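Local coordinates for 2S Albumin protein (Dolichos, PDB 6IX1), which is a seed protein named as a 2S albumin, probably with a storage role, built on a hemopexin-type fold, its precise activity open, at residues N5-S10 with A173-H178; C81-Y86 with K94-P99. All coordinates share one frame; numbering follows the deposited sequence. Where two conformers were deposited one is given.

Contact 1 of 2, residues N5-S10 with A173-H178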
loop_
_atom_site.group_PDB
_atom_site.type_symbol
_atom_site.label_atom_id
_atom_site.label_comp_id
_atom_site.label_asym_id
_atom_site.label_seq_id
_atom_site.Cartn_x
_atom_site.Cartn_y
_atom_site.Cartn_z
ATOM N N ASN A 5 -0.582 -5.659 -6.425
ATOM C CA ASN A 5 -1.299 -4.451 -6.780
ATOM C C ASN A 5 -1.520 -3.532 -5.599
ATOM O O ASN A 5 -1.692 -2.331 -5.860
ATOM C CB ASN A 5 -2.664 -4.754 -7.408
ATOM C CG ASN A 5 -2.539 -5.630 -8.596
ATOM O OD1 ASN A 5 -2.861 -6.816 -8.603
ATOM N ND2 ASN A 5 -2.191 -4.995 -9.697
ATOM N N ALA A 6 -1.504 -3.980 -4.378
ATOM C CA ALA A 6 -1.622 -3.123 -3.217
ATOM C C ALA A 6 -1.133 -3.835 -1.979
ATOM O O ALA A 6 -1.174 -5.096 -1.959
ATOM C CB ALA A 6 -3.067 -2.658 -3.056
ATOM N N ALA A 7 -0.815 -3.111 -0.944
ATOM C CA ALA A 7 -0.486 -3.724 0.345
ATOM C C ALA A 7 -0.839 -2.795 1.480
ATOM O O ALA A 7 -0.888 -1.540 1.298
ATOM C CB ALA A 7 0.997 -4.030 0.344
ATOM N N PHE A 8 -1.009 -3.324 2.677
ATOM C CA PHE A 8 -1.023 -2.480 3.876
ATOM C C PHE A 8 -0.579 -3.285 5.084
ATOM O O PHE A 8 -0.668 -4.529 5.107
ATOM C CB PHE A 8 -2.385 -1.791 4.074
ATOM C CG PHE A 8 -3.564 -2.644 4.463
ATOM C CD1 PHE A 8 -3.721 -3.094 5.775
ATOM C CD2 PHE A 8 -4.482 -2.969 3.497
ATOM C CE1 PHE A 8 -4.830 -3.851 6.100
ATOM C CE2 PHE A 8 -5.618 -3.699 3.866
ATOM C CZ PHE A 8 -5.761 -4.170 5.155
ATOM N N ARG A 9 -0.072 -2.559 6.053
ATOM C CA ARG A 9 0.462 -3.094 7.300
ATOM C C ARG A 9 -0.668 -3.319 8.295
ATOM O O ARG A 9 -1.464 -2.410 8.588
ATOM C CB ARG A 9 1.464 -2.060 7.866
ATOM C CG ARG A 9 2.075 -2.478 9.174
ATOM C CD ARG A 9 2.971 -1.473 9.818
ATOM N NE ARG A 9 2.291 -0.235 10.111
ATOM C CZ ARG A 9 2.933 0.858 10.568
ATOM N NH1 ARG A 9 4.227 0.892 10.659
ATOM N NH2 ARG A 9 2.205 1.964 10.781
ATOM N N SER A 10 -0.764 -4.546 8.827
ATOM C CA SER A 10 -1.810 -4.852 9.790
ATOM C C SER A 10 -1.457 -4.236 11.146
ATOM O O SER A 10 -0.308 -4.086 11.524
ATOM C CB SER A 10 -1.942 -6.344 9.968
ATOM O OG SER A 10 -2.956 -6.613 10.889
ATOM N N ALA A 173 2.970 -0.824 -5.559
ATOM C CA ALA A 173 2.392 -1.168 -4.251
ATOM C C ALA A 173 3.441 -0.857 -3.197
ATOM O O ALA A 173 4.654 -0.811 -3.532
ATOM C CB ALA A 173 1.976 -2.646 -4.169
ATOM N N SER A 174 3.034 -0.699 -1.958
ATOM C CA SER A 174 3.995 -0.395 -0.892
ATOM C C SER A 174 3.298 -0.622 0.438
ATOM O O SER A 174 2.113 -0.474 0.513
ATOM C CB SER A 174 4.492 1.075 -1.000
ATOM O OG SER A 174 3.389 2.015 -1.092
ATOM N N PHE A 175 4.113 -0.850 1.431
ATOM C CA PHE A 175 3.590 -0.774 2.807
ATOM C C PHE A 175 4.707 -0.407 3.778
ATOM O O PHE A 175 5.888 -0.699 3.564
ATOM C CB PHE A 175 2.911 -2.104 3.219
ATOM C CG PHE A 175 3.815 -3.259 3.485
ATOM C CD1 PHE A 175 4.323 -3.996 2.438
ATOM C CD2 PHE A 175 4.116 -3.631 4.786
ATOM C CE1 PHE A 175 5.145 -5.098 2.689
ATOM C CE2 PHE A 175 4.966 -4.708 5.025
ATOM C CZ PHE A 175 5.497 -5.414 4.000
ATOM N N ALA A 176 4.313 0.212 4.862
ATOM C CA ALA A 176 5.247 0.507 5.919
ATOM C C ALA A 176 5.510 -0.760 6.748
ATOM O O ALA A 176 4.578 -1.504 7.046
ATOM C CB ALA A 176 4.607 1.504 6.854
ATOM N N SER A 177 6.758 -0.970 7.093
ATOM C CA SER A 177 7.093 -2.127 7.951
ATOM C C SER A 177 6.711 -1.901 9.398
ATOM O O SER A 177 6.608 -0.748 9.830
ATOM C CB SER A 177 8.585 -2.372 7.866
ATOM O OG SER A 177 8.943 -3.498 8.573
ATOM N N HIS A 178 6.533 -2.987 10.123
ATOM C CA HIS A 178 6.490 -2.887 11.587
ATOM C C HIS A 178 7.826 -2.462 12.181
ATOM O O HIS A 178 7.855 -2.018 13.309
ATOM C CB HIS A 178 6.046 -4.257 12.157
ATOM C CG HIS A 178 4.582 -4.505 11.918
ATOM N ND1 HIS A 178 4.100 -5.087 10.782
ATOM C CD2 HIS A 178 3.499 -4.214 12.687
ATOM C CE1 HIS A 178 2.788 -5.189 10.875
ATOM N NE2 HIS A 178 2.403 -4.660 12.005
HETATM O O HOH W 1 -0.223 -0.202 -1.779
#
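Arg9 and His178 meet with the aliphatic part of the arginine over the imidazole. Arg9 CG sits above one face of the His178 ring, displaced toward its rim, in a CH-pi contact 3.6 Å from the centroid, while the guanidinium and imidazole planes stand 48° apart. Both ring nitrogens of His178 have polar partners, which help fix its rotation: NE2 donates to Ser10 O at 2.8 Å, a short, bent bond with the oxygen tilted from the ring plane, and ND1 is hydrogen-bonded to Tyr29 OH. Beyond CG the Arg9 chain bends at chi3 (60°), which brings NH1 to Ser177 O at 3.0 Å. The carbonyl oxygen lies near the guanidinium plane, but the donor stands well above the carbonyl plane. Ala176 CB lies over one guanidinium face. The neighbouring Ala176 O is buried without a hydrogen-bonding partner, with Arg9 CD 3.2 Å from it.

The two strands are the first of the first and fourth blades of a four-bladed beta-propeller, the hemopexin fold. They run almost exactly parallel beside the propeller axis and illustrate how first and last blades can meet without a shared sheet: no direct backbone hydrogen bond joins 6-9 to 173-176. One water spans the gap instead, accepting from Ala7 N at 3.1 Å and from Ser174 N at 3.3 Å. Each strand pairs outward within its own blade, Phe8 with Tyr17 and Phe175 with Tyr184.

The apolar part of the contact centres on Phe175. Its ring, stacked on Tyr184, meets Ala7 obliquely, CD1 lying 3.9 Å from Ala7 CB, and has Arg9 CB at its edge. Toward the strand starts, Ala173 CB presses against the opposite backbone, 3.7 Å from Ala6 N.

Contact 2 of 2, residues C81-Y86 with K94-P99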
loop_
_atom_site.group_PDB
_atom_site.type_symbol
_atom_site.label_atom_id
_atom_site.label_comp_id
_atom_site.label_asym_id
_atom_site.label_seq_id
_atom_site.Cartn_x
_atom_site.Cartn_y
_atom_site.Cartn_z
ATOM N N CYS A 81 -13.022 4.790 -3.570
ATOM C CA CYS A 81 -12.304 4.501 -2.337
ATOM C C CYS A 81 -13.268 4.290 -1.186
ATOM O O CYS A 81 -14.421 4.732 -1.242
ATOM C CB CYS A 81 -11.193 5.494 -2.137
ATOM S SG CYS A 81 -11.787 7.048 -1.560
ATOM N N ALA A 82 -12.744 3.641 -0.172
ATOM C CA ALA A 82 -13.509 3.357 1.043
ATOM C C ALA A 82 -12.585 3.343 2.246
ATOM O O ALA A 82 -11.450 2.941 2.116
ATOM C CB ALA A 82 -14.263 2.054 0.916
ATOM N N TYR A 83 -13.130 3.713 3.389
ATOM C CA TYR A 83 -12.469 3.536 4.699
ATOM C C TYR A 83 -13.069 2.294 5.332
ATOM O O TYR A 83 -14.259 2.281 5.436
ATOM C CB TYR A 83 -12.622 4.753 5.608
ATOM C CG TYR A 83 -11.661 4.864 6.727
ATOM C CD1 TYR A 83 -10.332 4.571 6.571
ATOM C CD2 TYR A 83 -12.042 5.382 7.924
ATOM C CE1 TYR A 83 -9.434 4.739 7.609
ATOM C CE2 TYR A 83 -11.170 5.509 8.984
ATOM C CZ TYR A 83 -9.822 5.301 8.797
ATOM O OH TYR A 83 -8.936 5.485 9.819
ATOM N N ILE A 84 -12.238 1.372 5.753
ATOM C CA ILE A 84 -12.717 0.082 6.301
ATOM C C ILE A 84 -12.069 -0.099 7.676
ATOM O O ILE A 84 -10.954 0.344 8.004
ATOM C CB ILE A 84 -12.470 -1.082 5.326
ATOM C CG1 ILE A 84 -10.995 -1.475 5.242
ATOM C CG2 ILE A 84 -13.023 -0.714 3.997
ATOM C CD1 ILE A 84 -10.727 -2.740 4.478
ATOM N N ASP A 85 -12.750 -0.929 8.450
ATOM C CA ASP A 85 -12.155 -1.650 9.615
ATOM C C ASP A 85 -11.988 -3.111 9.189
ATOM O O ASP A 85 -12.980 -3.713 8.802
ATOM C CB ASP A 85 -13.003 -1.474 10.890
ATOM C CG ASP A 85 -12.275 -2.018 12.126
ATOM O OD1 ASP A 85 -11.754 -3.118 12.071
ATOM O OD2 ASP A 85 -12.062 -1.166 13.099
ATOM N N TYR A 86 -10.765 -3.607 9.072
ATOM C CA TYR A 86 -10.483 -4.980 8.597
ATOM C C TYR A 86 -10.509 -5.984 9.776
ATOM O O TYR A 86 -10.347 -7.207 9.507
ATOM C CB TYR A 86 -9.224 -5.046 7.733
ATOM C CG TYR A 86 -8.000 -4.490 8.390
ATOM C CD1 TYR A 86 -7.200 -5.330 9.143
ATOM C CD2 TYR A 86 -7.614 -3.165 8.255
ATOM C CE1 TYR A 86 -6.093 -4.835 9.801
ATOM C CE2 TYR A 86 -6.524 -2.657 8.913
ATOM C CZ TYR A 86 -5.764 -3.496 9.682
ATOM O OH TYR A 86 -4.675 -3.032 10.339
ATOM N N LYS A 94 -15.977 -3.958 8.337
ATOM C CA LYS A 94 -17.098 -3.103 7.930
ATOM C C LYS A 94 -16.533 -1.862 7.235
ATOM O O LYS A 94 -15.413 -1.395 7.547
ATOM C CB LYS A 94 -17.935 -2.722 9.144
ATOM C CG LYS A 94 -17.089 -2.091 10.236
ATOM C CD LYS A 94 -17.867 -1.406 11.362
ATOM C CE LYS A 94 -18.923 -0.440 10.866
ATOM N NZ LYS A 94 -19.727 0.188 11.952
ATOM N N ILE A 95 -17.367 -1.306 6.373
ATOM C CA ILE A 95 -17.079 -0.043 5.683
ATOM C C ILE A 95 -17.434 1.081 6.637
ATOM O O ILE A 95 -18.651 1.187 7.040
ATOM C CB ILE A 95 -17.812 0.072 4.365
ATOM C CG1 ILE A 95 -17.434 -1.040 3.395
ATOM C CG2 ILE A 95 -17.581 1.458 3.815
ATOM C CD1 ILE A 95 -18.117 -0.987 2.071
ATOM N N LEU A 96 -16.465 1.895 7.002
ATOM C CA LEU A 96 -16.661 3.089 7.848
ATOM C C LEU A 96 -17.036 4.352 7.036
ATOM O O LEU A 96 -17.766 5.230 7.600
ATOM C CB LEU A 96 -15.364 3.363 8.611
ATOM C CG LEU A 96 -14.896 2.248 9.506
ATOM C CD1 LEU A 96 -13.512 2.558 10.014
ATOM C CD2 LEU A 96 -15.942 1.975 10.608
ATOM N N SER A 97 -16.601 4.479 5.797
ATOM C CA SER A 97 -16.906 5.678 4.982
ATOM C C SER A 97 -16.862 5.245 3.525
ATOM O O SER A 97 -15.984 4.489 3.183
ATOM C CB SER A 97 -15.951 6.853 5.276
ATOM O OG SER A 97 -16.228 8.006 4.508
ATOM N N GLY A 98 -17.738 5.788 2.686
ATOM C CA GLY A 98 -17.838 5.415 1.274
ATOM C C GLY A 98 -18.616 4.107 1.084
ATOM O O GLY A 98 -19.384 3.734 2.001
ATOM N N PRO A 99 -18.452 3.395 -0.048
ATOM C CA PRO A 99 -17.539 3.746 -1.123
ATOM C C PRO A 99 -17.936 5.101 -1.730
ATOM O O PRO A 99 -19.084 5.471 -1.796
ATOM C CB PRO A 99 -17.800 2.653 -2.158
ATOM C CG PRO A 99 -18.199 1.469 -1.313
ATOM C CD PRO A 99 -19.075 2.111 -0.288
#
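Tyr83 O takes two backbone hydrogen bonds from the facing segment, from Leu96 N at 2.7 Å and Ser97 N at 3.2 Å, both donors arriving from the same face of its carbonyl plane. On one side of this fork, Tyr83 N donates to Ser97 O; on the other, Asp85 and Lys94 form a hydrogen-bonded antiparallel pair, its Asp85 N to Lys94 O bond nearly straight (170°). Ile84 and Ile95 make the non-hydrogen-bonded pair between them. Leu96 and Ser97 together opposite Tyr83 are a classic beta bulge, at the outer edge of the second propeller blade, where the chain turns a corner between strands 94-95 and 98-101.

A weaker CA-H...O contact extends the join: Pro99 CA lies 3.3 Å from Cys81 O, just after a cis peptide bond.

Among apolar contacts, Leu96 leans across strand 80-85. Leu96 CD1 meets the Tyr83 ring obliquely, 3.8 Å from Tyr83 CD2, and also touches the backbone at Ile84. With CG anti to its backbone N (chi1 -161°), Tyr83 sets its ring beside Leu96; the ring stacks on Tyr74, and its hydroxyl is hydrogen-bonded to Thr68 OG1. Ala82 CB and Ile95 CG2 make a looser contact at 4.4 Å.

How the contacts relate
The chain enters at the propeller axis with 5-10, builds the first blade outward, then the second, whose later strands contact 2 joins in a short hairpin between 81-86 and 94-99, near the blade's outer edge. The third blade follows before 173-178, at the start of the fourth, returns to the N-terminal strand in contact 1. This long-range closure encloses the local one without crossing it, an example of a ring of blades in which contacts between first and last complete the circle. The centres lie about 17 Å apart, yet the two regions touch: Tyr86, at the end of 81-86, packs its ring against Phe8 and brings OH 3.4 Å from Ser10 CA, joining the second blade to the first.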